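Local coordinates for protein Exo-arabinanase (Penicillium chrysogenum, PDB 3A72) that probably cleaves alpha-1,5-linked L-arabinan from chain ends as an exo-acting glycosyl hydrolase, and binds arabinobiose, at residues F228-L241 with P252-S266. Sequence-based numbering, arbitrary orientation.
Sequences FGTETYSFPLYYRL and PGQRLVVSSGTQPTS
Arg255 CB lies over one face of the Tyr238 ring, a CH-pi contact 3.9 Å from the ring centroid. At that ring's edge, in plane, sit Arg255 NH2 and Pro236 O. The guanidinium of Arg255 has Pro236 CG over one face and water 1 at its edge. Its NH2 also reaches over a face of the Phe228 ring, offset toward the rim, in a cation-pi contact, the ring and guanidinium planes 60° apart. The Tyr239 ring has the backbone O of Gln254 over one face, toward the rim, and Leu256 CG and Leu241 CD1 at its edge. The Gln254 side chain runs alongside this ring.

Arg255 is extended as far as CD and then bends (chi3 -70°), bringing NE back to donate to Tyr238 OH at 3.1 Å, the hydroxyl lying 22° out of the guanidinium plane. NH2 adds a weak bond. Water 1 links Arg255 NH1 to Ser234 OG. Tyr239 OH bonds to Gly299 O and Trp303 NE1, both in the loop between the next sheet's last two strands.

Two backbone bonds join Tyr239 and Gln254, with Gln254 N to Tyr239 O at 2.8 Å. Leu256 N follows with a nearly straight bond to Leu237 O at 3.0 Å. The strands then part, and water 2 bridges Leu237 O and Leu256 O. The chain returns after a type I turn at Val258-Gly261. Pro264 O accepts from Leu237 N, and Ser266 N donates to Phe235 O at 2.9 Å. Leu237 CD1 packs on Pro264 CB.

Strands 237-242 and 254-255 form the outer antiparallel hairpin of a four-stranded sheet. This is the outer edge of one blade and, through residues 256-266, its link to the next, as in the six-bladed beta-propeller of sialidases, here with Phe235 near the bound arabinofuranose.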
ATOM      1  N   PHE A 228       4.037  -0.654  24.308  1.00  9.11           N
ATOM      2  CA  PHE A 228       3.364  -1.744  25.023  1.00 10.40           C
ATOM      3  C   PHE A 228       3.754  -1.748  26.482  1.00 13.98           C
ATOM      4  O   PHE A 228       3.988  -2.753  27.110  1.00 17.19           O
ATOM      5  CB  PHE A 228       3.719  -3.112  24.343  1.00 11.45           C
ATOM      6  CG  PHE A 228       3.179  -3.163  22.937  1.00 10.17           C
ATOM      7  CD1 PHE A 228       1.823  -3.306  22.700  1.00 10.46           C
ATOM      8  CD2 PHE A 228       4.052  -3.038  21.858  1.00  9.25           C
ATOM      9  CE1 PHE A 228       1.315  -3.322  21.402  1.00 11.25           C
ATOM     10  CE2 PHE A 228       3.529  -3.035  20.606  1.00 10.23           C
ATOM     11  CZ  PHE A 228       2.184  -3.172  20.328  1.00 10.89           C
ATOM     12  N   GLY A 229       3.862  -0.549  27.071  1.00 13.77           N
ATOM     13  CA  GLY A 229       4.143  -0.413  28.478  1.00 15.24           C
ATOM     14  C   GLY A 229       5.596  -0.634  28.882  1.00 16.11           C
ATOM     15  O   GLY A 229       5.910  -0.648  30.106  1.00 20.08           O
ATOM     16  N   THR A 230       6.493  -0.803  27.926  1.00 16.53           N
ATOM     17  CA  THR A 230       7.917  -0.989  28.161  1.00 19.03           C
ATOM     18  C   THR A 230       8.668   0.268  27.740  1.00 17.32           C
ATOM     19  O   THR A 230       8.065   1.295  27.404  1.00 17.55           O
ATOM     20  CB  THR A 230       8.479  -2.174  27.393  1.00 19.64           C
ATOM     21  OG1 THR A 230       8.454  -1.868  26.019  1.00 16.70           O
ATOM     22  CG2 THR A 230       7.464  -3.307  27.373  1.00 19.68           C
ATOM     23  N   GLU A 231       9.996   0.103  27.837  1.00 20.46           N
ATOM     24  CA  GLU A 231      10.841   1.218  27.469  1.00 21.01           C
ATOM     25  C   GLU A 231      11.343   1.215  26.030  1.00 19.92           C
ATOM     26  O   GLU A 231      12.046   2.094  25.529  1.00 22.58           O
ATOM     27  CB  GLU A 231      12.001   1.243  28.454  1.00 29.97           C
ATOM     28  CG  GLU A 231      11.707   1.922  29.767  1.00 47.37           C
ATOM     29  CD  GLU A 231      10.377   1.659  30.424  1.00 65.11           C
ATOM     30  OE1 GLU A 231      10.300   1.116  31.558  1.00102.86           O
ATOM     31  OE2 GLU A 231       9.318   2.016  29.819  1.00 93.38           O
ATOM     32  N   THR A 232      11.028   0.275  25.167  1.00 18.91           N
ATOM     33  CA  THR A 232      11.313  -0.024  23.847  1.00 14.65           C
ATOM     34  C   THR A 232      10.068  -0.019  22.955  1.00 12.46           C
ATOM     35  O   THR A 232       9.062  -0.696  23.206  1.00 13.61           O
ATOM     36  CB  THR A 232      11.950  -1.421  23.784  1.00 17.16           C
ATOM     37  OG1 THR A 232      13.037  -1.438  24.677  1.00 21.83           O
ATOM     38  CG2 THR A 232      12.497  -1.660  22.387  1.00 19.62           C
ATOM     39  N   TYR A 233      10.198   0.771  21.891  1.00 11.52           N
ATOM     40  CA  TYR A 233       9.128   0.908  20.865  1.00  9.47           C
ATOM     41  C   TYR A 233       9.257  -0.201  19.864  1.00  9.06           C
ATOM     42  O   TYR A 233      10.361  -0.575  19.487  1.00 10.95           O
ATOM     43  CB  TYR A 233       9.250   2.259  20.214  1.00 10.32           C
ATOM     44  CG  TYR A 233       7.922   2.829  19.688  1.00  8.65           C
ATOM     45  CD1 TYR A 233       7.060   3.440  20.603  1.00  8.34           C
ATOM     46  CD2 TYR A 233       7.567   2.809  18.373  1.00  9.01           C
ATOM     47  CE1 TYR A 233       5.860   3.974  20.185  1.00  7.94           C
ATOM     48  CE2 TYR A 233       6.375   3.342  17.971  1.00  7.64           C
ATOM     49  CZ  TYR A 233       5.524   3.932  18.863  1.00  6.79           C
ATOM     50  OH  TYR A 233       4.342   4.472  18.388  1.00  7.20           O
ATOM     51  N   SER A 234       8.097  -0.691  19.348  1.00  7.62           N
ATOM     52  CA  SER A 234       8.121  -1.649  18.268  1.00  7.24           C
ATOM     53  C   SER A 234       6.872  -1.446  17.403  1.00  6.18           C
ATOM     54  O   SER A 234       5.916  -0.778  17.800  1.00  6.26           O
ATOM     55  CB  SER A 234       8.137  -3.080  18.825  1.00  8.43           C
ATOM     56  OG  SER A 234       7.009  -3.397  19.602  1.00  8.83           O
ATOM     57  N   PHE A 235       6.905  -2.075  16.218  1.00  5.90           N
ATOM     58  CA  PHE A 235       5.843  -1.966  15.207  1.00  5.45           C
ATOM     59  C   PHE A 235       5.348  -3.339  14.793  1.00  4.88           C
ATOM     60  O   PHE A 235       5.312  -3.659  13.584  1.00  5.25           O
ATOM     61  CB  PHE A 235       6.356  -1.190  13.985  1.00  5.44           C
ATOM     62  CG  PHE A 235       6.682   0.258  14.222  1.00  5.90           C
ATOM     63  CD1 PHE A 235       5.707   1.203  14.067  1.00  6.80           C
ATOM     64  CD2 PHE A 235       7.960   0.671  14.504  1.00  7.91           C
ATOM     65  CE1 PHE A 235       5.978   2.588  14.204  1.00  8.50           C
ATOM     66  CE2 PHE A 235       8.242   2.010  14.673  1.00  9.93           C
ATOM     67  CZ  PHE A 235       7.259   2.955  14.462  1.00  9.38           C
ATOM     68  N   PRO A 236       4.872  -4.174  15.719  1.00  5.16           N
ATOM     69  CA  PRO A 236       4.333  -5.499  15.320  1.00  4.84           C
ATOM     70  C   PRO A 236       3.146  -5.371  14.414  1.00  4.57           C
ATOM     71  O   PRO A 236       2.330  -4.443  14.500  1.00  5.20           O
ATOM     72  CB  PRO A 236       3.903  -6.106  16.647  1.00  5.63           C
ATOM     73  CG  PRO A 236       3.613  -4.894  17.511  1.00  5.47           C
ATOM     74  CD  PRO A 236       4.698  -3.908  17.158  1.00  5.47           C
ATOM     75  N   LEU A 237       2.995  -6.373  13.544  1.00  4.46           N
ATOM     76  CA  LEU A 237       1.829  -6.421  12.674  1.00  4.68           C
ATOM     77  C   LEU A 237       0.607  -6.904  13.453  1.00  4.27           C
ATOM     78  O   LEU A 237       0.647  -7.888  14.210  1.00  4.74           O
ATOM     79  CB  LEU A 237       2.058  -7.342  11.471  1.00  4.67           C
ATOM     80  CG  LEU A 237       3.240  -6.935  10.596  1.00  5.76           C
ATOM     81  CD1 LEU A 237       3.185  -7.774   9.314  1.00  6.27           C
ATOM     82  CD2 LEU A 237       3.299  -5.452  10.315  1.00  6.57           C
ATOM     83  N   TYR A 238      -0.507  -6.201  13.227  1.00  4.70           N
ATOM     84  CA  TYR A 238      -1.829  -6.508  13.778  1.00  4.33           C
ATOM     85  C   TYR A 238      -2.824  -6.520  12.652  1.00  4.21           C
ATOM     86  O   TYR A 238      -2.633  -5.882  11.613  1.00  4.85           O
ATOM     87  CB  TYR A 238      -2.273  -5.432  14.814  1.00  4.95           C
ATOM     88  CG  TYR A 238      -1.791  -5.669  16.216  1.00  4.63           C
ATOM     89  CD1 TYR A 238      -0.451  -5.665  16.556  1.00  5.02           C
ATOM     90  CD2 TYR A 238      -2.709  -5.903  17.228  1.00  5.37           C
ATOM     91  CE1 TYR A 238      -0.064  -5.893  17.860  1.00  5.79           C
ATOM     92  CE2 TYR A 238      -2.330  -6.131  18.566  1.00  6.33           C
ATOM     93  CZ  TYR A 238      -0.997  -6.131  18.868  1.00  5.87           C
ATOM     94  OH  TYR A 238      -0.555  -6.334  20.148  1.00  7.59           O
ATOM     95  N   TYR A 239      -3.946  -7.231  12.853  1.00  4.39           N
ATOM     96  CA  TYR A 239      -5.045  -7.157  11.921  1.00  3.99           C
ATOM     97  C   TYR A 239      -6.361  -7.122  12.668  1.00  4.46           C
ATOM     98  O   TYR A 239      -6.504  -7.497  13.828  1.00  5.47           O
ATOM     99  CB  TYR A 239      -5.011  -8.282  10.947  1.00  4.92           C
ATOM    100  CG  TYR A 239      -4.861  -9.722  11.390  1.00  4.54           C
ATOM    101  CD1 TYR A 239      -5.970 -10.530  11.633  1.00  5.05           C
ATOM    102  CD2 TYR A 239      -3.611 -10.274  11.518  1.00  4.90           C
ATOM    103  CE1 TYR A 239      -5.820 -11.861  12.017  1.00  4.95           C
ATOM    104  CE2 TYR A 239      -3.470 -11.607  11.853  1.00  4.75           C
ATOM    105  CZ  TYR A 239      -4.550 -12.396  12.101  1.00  4.42           C
ATOM    106  OH  TYR A 239      -4.333 -13.736  12.384  1.00  5.32           O
ATOM    107  N   ARG A 240      -7.348  -6.614  11.933  1.00  4.64           N
ATOM    108  CA  ARG A 240      -8.759  -6.591  12.334  1.00  4.65           C
ATOM    109  C   ARG A 240      -9.551  -7.234  11.215  1.00  4.53           C
ATOM    110  O   ARG A 240      -9.235  -7.119  10.044  1.00  5.41           O
ATOM    111  CB  ARG A 240      -9.213  -5.171  12.596  1.00  4.95           C
ATOM    112  CG  ARG A 240      -8.646  -4.612  13.880  1.00  5.09           C
ATOM    113  CD  ARG A 240      -8.885  -3.151  14.060  1.00  5.92           C
ATOM    114  NE  ARG A 240      -8.212  -2.614  15.245  1.00  5.43           N
ATOM    115  CZ  ARG A 240      -8.720  -1.749  16.097  1.00  6.24           C
ATOM    116  NH1 ARG A 240      -9.941  -1.257  15.989  1.00 10.90           N
ATOM    117  NH2 ARG A 240      -7.940  -1.308  17.076  1.00  6.56           N
ATOM    118  N   LEU A 241     -10.631  -7.927  11.626  1.00  4.95           N
ATOM    119  CA  LEU A 241     -11.515  -8.611  10.705  1.00  5.25           C
ATOM    120  C   LEU A 241     -12.915  -8.052  10.818  1.00  5.55           C
ATOM    121  O   LEU A 241     -13.466  -7.983  11.945  1.00  6.68           O
ATOM    122  CB  LEU A 241     -11.501 -10.111  11.042  1.00  5.83           C
ATOM    123  CG  LEU A 241     -10.167 -10.784  10.633  1.00  6.97           C
ATOM    124  CD1 LEU A 241      -9.781 -11.920  11.516  1.00  7.95           C
ATOM    125  CD2 LEU A 241     -10.248 -11.161   9.138  1.00  7.57           C
ATOM    126  N   PRO A 252     -11.814  -5.901  17.460  1.00  6.14           N
ATOM    127  CA  PRO A 252     -10.603  -5.888  18.308  1.00  5.96           C
ATOM    128  C   PRO A 252      -9.405  -6.236  17.458  1.00  5.55           C
ATOM    129  O   PRO A 252      -9.442  -7.054  16.555  1.00  6.36           O
ATOM    130  CB  PRO A 252     -10.871  -6.953  19.352  1.00  6.79           C
ATOM    131  CG  PRO A 252     -11.823  -7.863  18.674  1.00  8.90           C
ATOM    132  CD  PRO A 252     -12.734  -7.016  17.821  1.00  7.00           C
ATOM    133  N   GLY A 253      -8.269  -5.613  17.787  1.00  6.13           N
ATOM    134  CA  GLY A 253      -7.046  -5.944  17.112  1.00  5.83           C
ATOM    135  C   GLY A 253      -6.501  -7.296  17.513  1.00  5.22           C
ATOM    136  O   GLY A 253      -6.512  -7.647  18.706  1.00  6.92           O
ATOM    137  N   GLN A 254      -5.918  -7.971  16.563  1.00  4.98           N
ATOM    138  CA  GLN A 254      -5.318  -9.295  16.745  1.00  5.62           C
ATOM    139  C   GLN A 254      -3.857  -9.247  16.308  1.00  5.20           C
ATOM    140  O   GLN A 254      -3.545  -8.873  15.159  1.00  6.17           O
ATOM    141  CB  GLN A 254      -6.071 -10.306  15.893  1.00  7.73           C
ATOM    142  CG  GLN A 254      -5.602 -11.733  16.079  1.00  7.87           C
ATOM    143  CD  GLN A 254      -6.411 -12.786  15.336  1.00  7.30           C
ATOM    144  OE1 GLN A 254      -7.554 -12.536  14.898  1.00  8.92           O
ATOM    145  NE2 GLN A 254      -5.852 -13.949  15.283  1.00 10.13           N
ATOM    146  N   ARG A 255      -2.932  -9.575  17.185  1.00  5.37           N
ATOM    147  CA  ARG A 255      -1.504  -9.600  16.841  1.00  5.60           C
ATOM    148  C   ARG A 255      -1.272 -10.802  15.931  1.00  5.58           C
ATOM    149  O   ARG A 255      -1.694 -11.929  16.209  1.00  7.62           O
ATOM    150  CB  ARG A 255      -0.652  -9.688  18.092  1.00  6.53           C
ATOM    151  CG  ARG A 255       0.828  -9.668  17.806  1.00  7.64           C
ATOM    152  CD  ARG A 255       1.697  -9.697  19.040  1.00  9.46           C
ATOM    153  NE  ARG A 255       1.649  -8.466  19.815  1.00 10.46           N
ATOM    154  CZ  ARG A 255       2.629  -7.652  20.129  1.00  8.59           C
ATOM    155  NH1 ARG A 255       3.919  -7.870  19.761  1.00 10.78           N
ATOM    156  NH2 ARG A 255       2.391  -6.559  20.858  1.00 10.06           N
ATOM    157  N   LEU A 256      -0.545 -10.582  14.839  1.00  4.89           N
ATOM    158  CA  LEU A 256      -0.175 -11.682  13.938  1.00  4.87           C
ATOM    159  C   LEU A 256       0.915 -12.501  14.615  1.00  5.08           C
ATOM    160  O   LEU A 256       1.993 -11.967  14.909  1.00  6.44           O
ATOM    161  CB  LEU A 256       0.230 -11.098  12.579  1.00  5.05           C
ATOM    162  CG  LEU A 256       0.434 -12.059  11.435  1.00  5.14           C
ATOM    163  CD1 LEU A 256       0.346 -11.320  10.120  1.00  6.57           C
ATOM    164  CD2 LEU A 256       1.773 -12.823  11.512  1.00  6.09           C
ATOM    165  N   VAL A 257       0.674 -13.802  14.836  1.00  4.85           N
ATOM    166  CA  VAL A 257       1.614 -14.685  15.481  1.00  4.97           C
ATOM    167  C   VAL A 257       2.087 -15.726  14.468  1.00  4.76           C
ATOM    168  O   VAL A 257       1.244 -16.345  13.770  1.00  5.28           O
ATOM    169  CB  VAL A 257       0.992 -15.362  16.708  1.00  6.12           C
ATOM    170  CG1 VAL A 257       1.992 -16.345  17.342  1.00  7.74           C
ATOM    171  CG2 VAL A 257       0.520 -14.264  17.707  1.00  9.26           C
ATOM    172  N   VAL A 258       3.404 -15.891  14.393  1.00  4.61           N
ATOM    173  CA  VAL A 258       4.039 -16.768  13.433  1.00  4.91           C
ATOM    174  C   VAL A 258       4.489 -18.031  14.159  1.00  4.68           C
ATOM    175  O   VAL A 258       5.080 -17.947  15.245  1.00  5.41           O
ATOM    176  CB  VAL A 258       5.219 -16.041  12.764  1.00  5.02           C
ATOM    177  CG1 VAL A 258       5.840 -16.899  11.643  1.00  5.85           C
ATOM    178  CG2 VAL A 258       4.773 -14.730  12.197  1.00  5.69           C
ATOM    179  N   SER A 259       4.227 -19.205  13.571  1.00  5.16           N
ATOM    180  CA  SER A 259       4.520 -20.461  14.275  1.00  5.57           C
ATOM    181  C   SER A 259       6.005 -20.687  14.538  1.00  5.29           C
ATOM    182  O   SER A 259       6.349 -21.424  15.459  1.00  6.25           O
ATOM    183  CB  SER A 259       3.893 -21.637  13.555  1.00  6.04           C
ATOM    184  OG  SER A 259       4.534 -21.772  12.287  1.00  7.28           O
ATOM    185  N   SER A 260       6.901 -20.051  13.783  1.00  5.67           N
ATOM    186  CA  SER A 260       8.346 -20.132  13.996  1.00  6.38           C
ATOM    187  C   SER A 260       8.839 -19.270  15.131  1.00  6.02           C
ATOM    188  O   SER A 260       9.983 -19.417  15.549  1.00  7.41           O
ATOM    189  CB  SER A 260       9.072 -19.670  12.713  1.00  6.81           C
ATOM    190  OG  SER A 260       8.743 -18.281  12.531  1.00  6.78           O
ATOM    191  N   GLY A 261       8.027 -18.316  15.598  1.00  5.88           N
ATOM    192  CA  GLY A 261       8.453 -17.337  16.566  1.00  6.41           C
ATOM    193  C   GLY A 261       8.953 -16.047  16.001  1.00  5.58           C
ATOM    194  O   GLY A 261       9.159 -15.092  16.750  1.00  7.38           O
ATOM    195  N   THR A 262       9.133 -15.935  14.686  1.00  5.83           N
ATOM    196  CA  THR A 262       9.467 -14.628  14.099  1.00  5.80           C
ATOM    197  C   THR A 262       8.365 -13.655  14.463  1.00  5.66           C
ATOM    198  O   THR A 262       7.168 -13.984  14.411  1.00  6.10           O
ATOM    199  CB  THR A 262       9.588 -14.779  12.592  1.00  6.01           C
ATOM    200  OG1 THR A 262      10.690 -15.654  12.346  1.00  6.61           O
ATOM    201  CG2 THR A 262       9.811 -13.471  11.867  1.00  7.45           C
ATOM    202  N   GLN A 263       8.748 -12.417  14.787  1.00  5.82           N
ATOM    203  CA  GLN A 263       7.823 -11.378  15.181  1.00  5.94           C
ATOM    204  C   GLN A 263       7.879 -10.286  14.114  1.00  5.65           C
ATOM    205  O   GLN A 263       8.757  -9.400  14.153  1.00  7.53           O
ATOM    206  CB  GLN A 263       8.184 -10.824  16.544  1.00  7.37           C
ATOM    207  CG  GLN A 263       7.959 -11.911  17.603  1.00  9.06           C
ATOM    208  CD  GLN A 263       8.200 -11.368  18.986  1.00 10.35           C
ATOM    209  OE1 GLN A 263       7.450 -10.542  19.511  1.00 13.13           O
ATOM    210  NE2 GLN A 263       9.258 -11.774  19.617  1.00 19.23           N
ATOM    211  N   PRO A 264       7.021 -10.359  13.111  1.00  5.43           N
ATOM    212  CA  PRO A 264       7.167  -9.413  11.970  1.00  5.97           C
ATOM    213  C   PRO A 264       6.839  -7.995  12.402  1.00  5.19           C
ATOM    214  O   PRO A 264       5.891  -7.749  13.162  1.00  5.65           O
ATOM    215  CB  PRO A 264       6.176  -9.929  10.943  1.00  6.81           C
ATOM    216  CG  PRO A 264       5.332 -10.875  11.598  1.00 15.83           C
ATOM    217  CD  PRO A 264       5.888 -11.270  12.926  1.00  6.21           C
ATOM    218  N   THR A 265       7.573  -7.043  11.846  1.00  5.01           N
ATOM    219  CA  THR A 265       7.376  -5.642  12.173  1.00  5.16           C
ATOM    220  C   THR A 265       7.420  -4.767  10.935  1.00  4.51           C
ATOM    221  O   THR A 265       8.177  -5.025   9.967  1.00  5.21           O
ATOM    222  CB  THR A 265       8.412  -5.123  13.196  1.00  5.77           C
ATOM    223  OG1 THR A 265       9.712  -5.262  12.650  1.00  6.55           O
ATOM    224  CG2 THR A 265       8.311  -5.851  14.516  1.00  6.75           C
ATOM    225  N   SER A 266       6.638  -3.697  10.999  1.00  4.68           N
ATOM    226  CA  SER A 266       6.585  -2.545  10.103  1.00  4.74           C
ATOM    227  C   SER A 266       5.842  -2.842   8.784  1.00  4.35           C
ATOM    228  O   SER A 266       5.899  -3.947   8.215  1.00  4.44           O
ATOM    229  CB  SER A 266       7.940  -1.982   9.785  1.00  5.40           C
ATOM    230  OG  SER A 266       8.590  -1.474  10.947  1.00  7.76           O
TER
HETATM  231  O   HOH W   1       5.910  -5.945  20.126  1.00 19.51           O
HETATM  232  O   HOH W   2       2.938  -9.400  14.586  1.00  6.82           O
HETATM  233  O   HOH W   3      -2.018 -14.986  14.302  1.00  8.02           O
HETATM  234  O   HOH W   4     -10.475  -8.572  14.590  1.00  7.70           O